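Long-range contacts in endonuclease 8-like 3 (Homo sapiens, PDB 7JL5), which belongs to the Nei-like family and carries, in this fragment, two GRF zinc fingers in tandem, each built around a zinc ion: residues Phe54-His59 / Phe80-Leu84; Arg9-His13 / Ala35-Pro39. Residue numbers count along the deposited sequence, not the author numbering.

Contact 1 (Phe54-His59 / Phe80-Leu84). With ZN (zinc ion), chain D.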
ATOM      1  N   PHE A  54      -6.598   6.650  -0.316  1.00 26.57           N
ATOM      2  CA  PHE A  54      -7.282   5.415  -0.657  1.00 25.78           C
ATOM      3  C   PHE A  54      -8.764   5.511  -0.297  1.00 23.49           C
ATOM      4  O   PHE A  54      -9.156   6.303   0.563  1.00 22.15           O
ATOM      5  CB  PHE A  54      -6.657   4.232   0.077  1.00 27.55           C
ATOM      6  CG  PHE A  54      -5.318   3.803  -0.463  1.00 29.90           C
ATOM      7  CD1 PHE A  54      -4.722   4.465  -1.526  1.00 32.44           C
ATOM      8  CD2 PHE A  54      -4.657   2.723   0.099  1.00 28.82           C
ATOM      9  CE1 PHE A  54      -3.493   4.058  -2.015  1.00 33.11           C
ATOM     10  CE2 PHE A  54      -3.431   2.314  -0.383  1.00 34.40           C
ATOM     11  CZ  PHE A  54      -2.847   2.982  -1.442  1.00 35.54           C
ATOM     12  N   PRO A  55      -9.609   4.714  -0.945  1.00 26.14           N
ATOM     13  CA  PRO A  55     -11.025   4.673  -0.560  1.00 26.14           C
ATOM     14  C   PRO A  55     -11.205   4.095   0.837  1.00 25.26           C
ATOM     15  O   PRO A  55     -10.286   3.541   1.445  1.00 24.57           O
ATOM     16  CB  PRO A  55     -11.669   3.776  -1.625  1.00 23.74           C
ATOM     17  CG  PRO A  55     -10.533   3.002  -2.222  1.00 27.64           C
ATOM     18  CD  PRO A  55      -9.337   3.904  -2.147  1.00 28.45           C
ATOM     19  N   PHE A  56     -12.424   4.239   1.346  1.00 26.58           N
ATOM     20  CA  PHE A  56     -12.816   3.672   2.628  1.00 26.83           C
ATOM     21  C   PHE A  56     -13.642   2.415   2.385  1.00 27.67           C
ATOM     22  O   PHE A  56     -14.556   2.421   1.554  1.00 24.88           O
ATOM     23  CB  PHE A  56     -13.624   4.678   3.451  1.00 25.18           C
ATOM     24  CG  PHE A  56     -12.849   5.900   3.847  1.00 31.85           C
ATOM     25  CD1 PHE A  56     -12.119   5.924   5.024  1.00 32.00           C
ATOM     26  CD2 PHE A  56     -12.855   7.030   3.045  1.00 30.21           C
ATOM     27  CE1 PHE A  56     -11.406   7.047   5.390  1.00 30.47           C
ATOM     28  CE2 PHE A  56     -12.143   8.156   3.408  1.00 29.31           C
ATOM     29  CZ  PHE A  56     -11.419   8.165   4.583  1.00 29.80           C
ATOM     30  N   CYS A  57     -13.316   1.343   3.101  1.00 26.89           N
ATOM     31  CA  CYS A  57     -14.110   0.128   3.013  1.00 27.23           C
ATOM     32  C   CYS A  57     -15.430   0.331   3.757  1.00 31.74           C
ATOM     33  O   CYS A  57     -15.703   1.394   4.325  1.00 24.48           O
ATOM     34  CB  CYS A  57     -13.335  -1.064   3.568  1.00 26.25           C
ATOM     35  SG  CYS A  57     -13.240  -1.150   5.368  1.00 30.09           S
ATOM     36  N   ASN A  58     -16.263  -0.707   3.758  1.00 25.87           N
ATOM     37  CA  ASN A  58     -17.591  -0.585   4.347  1.00 29.32           C
ATOM     38  C   ASN A  58     -17.563  -0.514   5.867  1.00 29.99           C
ATOM     39  O   ASN A  58     -18.598  -0.212   6.470  1.00 29.95           O
ATOM     40  CB  ASN A  58     -18.461  -1.750   3.883  1.00 34.23           C
ATOM     41  CG  ASN A  58     -18.772  -1.683   2.400  1.00 40.28           C
ATOM     42  OD1 ASN A  58     -18.457  -2.601   1.645  1.00 46.14           O
ATOM     43  ND2 ASN A  58     -19.382  -0.583   1.975  1.00 42.53           N
ATOM     44  N   HIS A  59     -16.419  -0.777   6.498  1.00 34.90           N
ATOM     45  CA  HIS A  59     -16.283  -0.555   7.931  1.00 43.42           C
ATOM     46  C   HIS A  59     -16.052   0.909   8.280  1.00 49.25           C
ATOM     47  O   HIS A  59     -16.136   1.271   9.459  1.00 55.61           O
ATOM     48  CB  HIS A  59     -15.118  -1.369   8.500  1.00 48.72           C
ATOM     49  CG  HIS A  59     -15.415  -2.824   8.683  1.00 42.41           C
ATOM     50  ND1 HIS A  59     -14.881  -3.799   7.869  1.00 43.57           N
ATOM     51  CD2 HIS A  59     -16.173  -3.472   9.599  1.00 41.82           C
ATOM     52  CE1 HIS A  59     -15.302  -4.985   8.272  1.00 40.28           C
ATOM     53  NE2 HIS A  59     -16.091  -4.813   9.317  1.00 44.30           N
ATOM     54  N   PHE A  80      -8.548  -2.267  -4.340  1.00 37.75           N
ATOM     55  CA  PHE A  80      -8.655  -1.938  -2.925  1.00 35.56           C
ATOM     56  C   PHE A  80      -9.596  -2.912  -2.231  1.00 36.44           C
ATOM     57  O   PHE A  80     -10.628  -3.299  -2.789  1.00 38.20           O
ATOM     58  CB  PHE A  80      -9.146  -0.498  -2.731  1.00 34.25           C
ATOM     59  CG  PHE A  80      -8.213   0.539  -3.286  1.00 34.58           C
ATOM     60  CD1 PHE A  80      -7.062   0.890  -2.601  1.00 31.45           C
ATOM     61  CD2 PHE A  80      -8.485   1.164  -4.492  1.00 36.20           C
ATOM     62  CE1 PHE A  80      -6.201   1.841  -3.109  1.00 32.44           C
ATOM     63  CE2 PHE A  80      -7.628   2.118  -5.005  1.00 32.60           C
ATOM     64  CZ  PHE A  80      -6.484   2.456  -4.312  1.00 32.22           C
ATOM     65  N   VAL A  81      -9.236  -3.304  -1.007  1.00 34.73           N
ATOM     66  CA  VAL A  81     -10.009  -4.266  -0.230  1.00 35.51           C
ATOM     67  C   VAL A  81     -10.019  -3.845   1.235  1.00 39.21           C
ATOM     68  O   VAL A  81      -9.298  -2.939   1.654  1.00 45.20           O
ATOM     69  CB  VAL A  81      -9.453  -5.701  -0.361  1.00 32.49           C
ATOM     70  CG1 VAL A  81      -9.568  -6.190  -1.793  1.00 31.77           C
ATOM     71  CG2 VAL A  81      -8.007  -5.752   0.110  1.00 34.19           C
ATOM     72  N   CYS A  82     -10.855  -4.525   2.013  1.00 36.31           N
ATOM     73  CA  CYS A  82     -10.894  -4.310   3.453  1.00 36.80           C
ATOM     74  C   CYS A  82      -9.650  -4.814   4.188  1.00 37.08           C
ATOM     75  O   CYS A  82      -9.189  -5.928   3.930  1.00 36.64           O
ATOM     76  CB  CYS A  82     -12.056  -5.090   4.062  1.00 44.11           C
ATOM     77  SG  CYS A  82     -12.322  -4.826   5.821  1.00 30.05           S
ATOM     78  N   PRO A  83      -9.026  -3.962   5.027  1.00 38.99           N
ATOM     79  CA  PRO A  83      -7.749  -4.362   5.636  1.00 44.12           C
ATOM     80  C   PRO A  83      -7.749  -5.162   6.930  1.00 44.57           C
ATOM     81  O   PRO A  83      -6.842  -4.984   7.749  1.00 43.40           O
ATOM     82  CB  PRO A  83      -7.146  -2.972   5.882  1.00 37.00           C
ATOM     83  CG  PRO A  83      -8.346  -2.202   6.403  1.00 33.58           C
ATOM     84  CD  PRO A  83      -9.534  -2.712   5.578  1.00 39.66           C
ATOM     85  N   LEU A  84      -8.721  -6.050   7.137  1.00 42.80           N
ATOM     86  CA  LEU A  84      -8.934  -6.618   8.461  1.00 48.39           C
ATOM     87  C   LEU A  84      -8.628  -8.105   8.585  1.00 53.46           C
ATOM     88  O   LEU A  84      -8.609  -8.617   9.711  1.00 57.97           O
ATOM     89  CB  LEU A  84     -10.384  -6.382   8.910  1.00 44.17           C
ATOM     90  CG  LEU A  84     -10.724  -4.994   9.449  1.00 43.44           C
ATOM     91  CD1 LEU A  84     -12.112  -5.008  10.073  1.00 46.97           C
ATOM     92  CD2 LEU A  84      -9.692  -4.524  10.459  1.00 45.96           C
TER
HETATM   93 ZN    ZN D 702     -14.032  -3.308   5.881  1.00 27.77          ZN
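Start with Phe80, which has the most surface covered by the other segment. Its ring drops into the corner formed by Phe54 and Pro55. Pro55 covers one face of it, with Pro55 CD 3.5 Å from the centroid of the Phe80 ring and only 4° off the normal, a close CH-pi contact. Toward Phe54, Phe80 presents its edge: the edge-to-face pair has centroids 4.7 Å apart and planes at 59°, with Phe54 CD1 and Phe80 CE1 touching at 3.4 Å. Met65 of strand 64-67 also packs against both phenylalanines.

Further along, the backbones draw together, from 7.4 Å between Pro55 CA and Phe80 CA to 5.5 Å between Cys57 CA and Cys82 CA. Here the hollow is filled by zinc, held by Cys57 SG (2.4 Å), His59 ND1 (2.2 Å) and Cys82 SG (2.3 Å), with Cys90 as fourth ligand. Cys57 SG also accepts a hydrogen bond from His59 N at 3.4 Å. Beyond the metal, Leu84 CD1 lies over one face of the His59 ring, 3.9 Å from its centroid, a CH-pi contact. Phe54, Pro55 and Phe80, beside a Cys-His-Cys-Cys site, thus join the loop to strand 78-81, in a GRF zinc finger of the zinc beta-ribbon class.

Contact 2 (Arg9-His13 / Ala35-Pro39). With ZN (zinc ion), chain C.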
ATOM      1  N   ARG A   9       7.924   9.925  -5.937  1.00 51.86           N
ATOM      2  CA  ARG A   9       9.360   9.694  -5.976  1.00 46.61           C
ATOM      3  C   ARG A   9      10.004  10.354  -4.768  1.00 47.46           C
ATOM      4  O   ARG A   9       9.579  11.433  -4.347  1.00 56.64           O
ATOM      5  CB  ARG A   9       9.973  10.261  -7.260  1.00 47.44           C
ATOM      6  CG  ARG A   9       9.200   9.913  -8.520  1.00 48.55           C
ATOM      7  CD  ARG A   9       9.668  10.743  -9.703  1.00 49.59           C
ATOM      8  NE  ARG A   9       9.146  10.226 -10.963  1.00 50.56           N
ATOM      9  CZ  ARG A   9       9.778   9.332 -11.716  1.00 50.62           C
ATOM     10  NH1 ARG A   9      10.955   8.860 -11.334  1.00 49.18           N
ATOM     11  NH2 ARG A   9       9.235   8.912 -12.850  1.00 51.87           N
ATOM     12  N   CYS A  10      11.026   9.709  -4.210  1.00 43.67           N
ATOM     13  CA  CYS A  10      11.784  10.365  -3.160  1.00 44.05           C
ATOM     14  C   CYS A  10      12.393  11.660  -3.701  1.00 41.68           C
ATOM     15  O   CYS A  10      12.426  11.908  -4.909  1.00 38.13           O
ATOM     16  CB  CYS A  10      12.859   9.431  -2.601  1.00 45.93           C
ATOM     17  SG  CYS A  10      13.926   8.644  -3.827  1.00 46.93           S
ATOM     18  N   SER A  11      12.861  12.503  -2.783  1.00 41.51           N
ATOM     19  CA  SER A  11      13.347  13.827  -3.155  1.00 41.11           C
ATOM     20  C   SER A  11      14.840  13.826  -3.463  1.00 45.03           C
ATOM     21  O   SER A  11      15.264  14.375  -4.485  1.00 44.10           O
ATOM     22  CB  SER A  11      13.031  14.825  -2.038  1.00 44.31           C
ATOM     23  OG  SER A  11      13.119  14.205  -0.768  1.00 48.27           O
ATOM     24  N   LYS A  12      15.647  13.221  -2.588  1.00 51.15           N
ATOM     25  CA  LYS A  12      17.082  13.138  -2.839  1.00 57.87           C
ATOM     26  C   LYS A  12      17.356  12.528  -4.208  1.00 63.56           C
ATOM     27  O   LYS A  12      18.078  13.106  -5.028  1.00 67.93           O
ATOM     28  CB  LYS A  12      17.758  12.322  -1.737  1.00 56.85           C
ATOM     29  N   HIS A  13      16.792  11.355  -4.467  1.00 65.36           N
ATOM     30  CA  HIS A  13      16.824  10.731  -5.780  1.00 62.94           C
ATOM     31  C   HIS A  13      15.441  10.862  -6.399  1.00 68.34           C
ATOM     32  O   HIS A  13      14.429  10.704  -5.710  1.00 72.53           O
ATOM     33  CB  HIS A  13      17.221   9.259  -5.687  1.00 66.32           C
ATOM     34  CG  HIS A  13      18.080   8.939  -4.503  1.00 67.88           C
ATOM     35  ND1 HIS A  13      17.693   8.054  -3.523  1.00 63.10           N
ATOM     36  CD2 HIS A  13      19.303   9.395  -4.138  1.00 69.70           C
ATOM     37  CE1 HIS A  13      18.641   7.972  -2.605  1.00 37.33           C
ATOM     38  NE2 HIS A  13      19.628   8.776  -2.956  1.00 70.00           N
ATOM     39  N   ALA A  35       8.357   4.313  -0.018  1.00 40.64           N
ATOM     40  CA  ALA A  35       9.713   4.449   0.485  1.00 34.56           C
ATOM     41  C   ALA A  35      10.690   4.410  -0.683  1.00 34.15           C
ATOM     42  O   ALA A  35      10.333   4.060  -1.813  1.00 35.44           O
ATOM     43  CB  ALA A  35      10.049   3.344   1.495  1.00 33.98           C
ATOM     44  N   CYS A  36      11.937   4.762  -0.388  1.00 37.17           N
ATOM     45  CA  CYS A  36      12.968   4.815  -1.412  1.00 37.70           C
ATOM     46  C   CYS A  36      13.132   3.445  -2.070  1.00 31.56           C
ATOM     47  O   CYS A  36      13.068   2.415  -1.388  1.00 41.69           O
ATOM     48  CB  CYS A  36      14.294   5.271  -0.800  1.00 32.42           C
ATOM     49  SG  CYS A  36      15.608   5.625  -1.983  1.00 33.80           S
ATOM     50  N   PRO A  37      13.343   3.395  -3.388  1.00159.09           N
ATOM     51  CA  PRO A  37      13.436   2.104  -4.084  1.00133.09           C
ATOM     52  C   PRO A  37      14.826   1.492  -4.161  1.00101.81           C
ATOM     53  O   PRO A  37      14.945   0.352  -4.630  1.00 83.58           O
ATOM     54  CB  PRO A  37      12.938   2.458  -5.495  1.00115.51           C
ATOM     55  CG  PRO A  37      13.427   3.865  -5.690  1.00102.66           C
ATOM     56  CD  PRO A  37      13.317   4.532  -4.329  1.00133.22           C
ATOM     57  N   LEU A  38      15.865   2.195  -3.730  1.00 77.61           N
ATOM     58  CA  LEU A  38      17.230   1.712  -3.878  1.00 57.74           C
ATOM     59  C   LEU A  38      17.537   0.648  -2.833  1.00 58.86           C
ATOM     60  O   LEU A  38      16.757   0.418  -1.907  1.00 59.57           O
ATOM     61  CB  LEU A  38      18.201   2.883  -3.764  1.00 51.49           C
ATOM     62  CG  LEU A  38      17.930   4.063  -4.701  1.00 48.63           C
ATOM     63  CD1 LEU A  38      19.051   5.088  -4.618  1.00 37.79           C
ATOM     64  CD2 LEU A  38      17.742   3.581  -6.132  1.00 47.93           C
ATOM     65  N   PRO A  39      18.674  -0.039  -2.964  1.00 63.69           N
ATOM     66  CA  PRO A  39      19.065  -1.015  -1.943  1.00 69.36           C
ATOM     67  C   PRO A  39      19.119  -0.380  -0.562  1.00 76.63           C
ATOM     68  O   PRO A  39      19.156   0.843  -0.411  1.00 75.84           O
ATOM     69  CB  PRO A  39      20.456  -1.472  -2.401  1.00 70.05           C
ATOM     70  CG  PRO A  39      20.458  -1.234  -3.872  1.00 67.98           C
ATOM     71  CD  PRO A  39      19.627  -0.001  -4.087  1.00 63.80           C
TER
HETATM   72 ZN    ZN C 701      15.663   7.980  -2.515  1.00 39.56          ZN
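Metal coordination does most of the work between Arg9-His13 and Ala35-Pro39. The first segment supplies Cys10 SG at 2.3 Å and His13 ND1 at 2.3 Å from the zinc; the second supplies Cys36 SG at 2.4 Å. Since they share the ion, Cys10 SG and Cys36 SG sit 3.9 Å apart, and the two CA atoms of Cys10 and Cys36 are 5.9 Å apart, the nearest CA pair across the segments. Cys44, from the loop ahead of strand 47-49, fills the fourth position. This is the Cys-His-Cys-Cys site of a GRF zinc finger, a member of the zinc beta-ribbon group, in which loops flanking a small antiparallel sheet bring the ligands together.

Ring contacts come next, all on His13. Leu38 CD1 lies over one face of the imidazole, 3.7 Å from the centroid of the His13 ring and 26° off its normal, a CH-pi contact; Cys36 SG meets the ring at its edge, 4.6 Å from that centroid, consistent with both residues binding the same zinc.

The remaining touch is looser: Pro37 CD lies 4.2 Å from Cys10 SG, though Pro37 is poorly ordered, and its ring also rests on Ile18 of strand 18-21.

How the contacts relate
The two contacts come in series along the chain: contact 2 closes before contact 1 opens. Each belongs to its own GRF zinc finger and its own three-stranded antiparallel sheet, 18-21, 32-35 and 47-49 for contact 2 and 64-67, 78-81 and 93-95 for contact 1. In both, the second segment continues from the middle strand of the sheet. Their centres are about 27 Å apart, on opposite sides of the chain's centre, and their nearest atoms stay about 11 Å apart. The zinc sites therefore lie at the two far ends of an elongated pair of fingers, each completed by ligands from its own finger, so neither site borrows a ligand from the other.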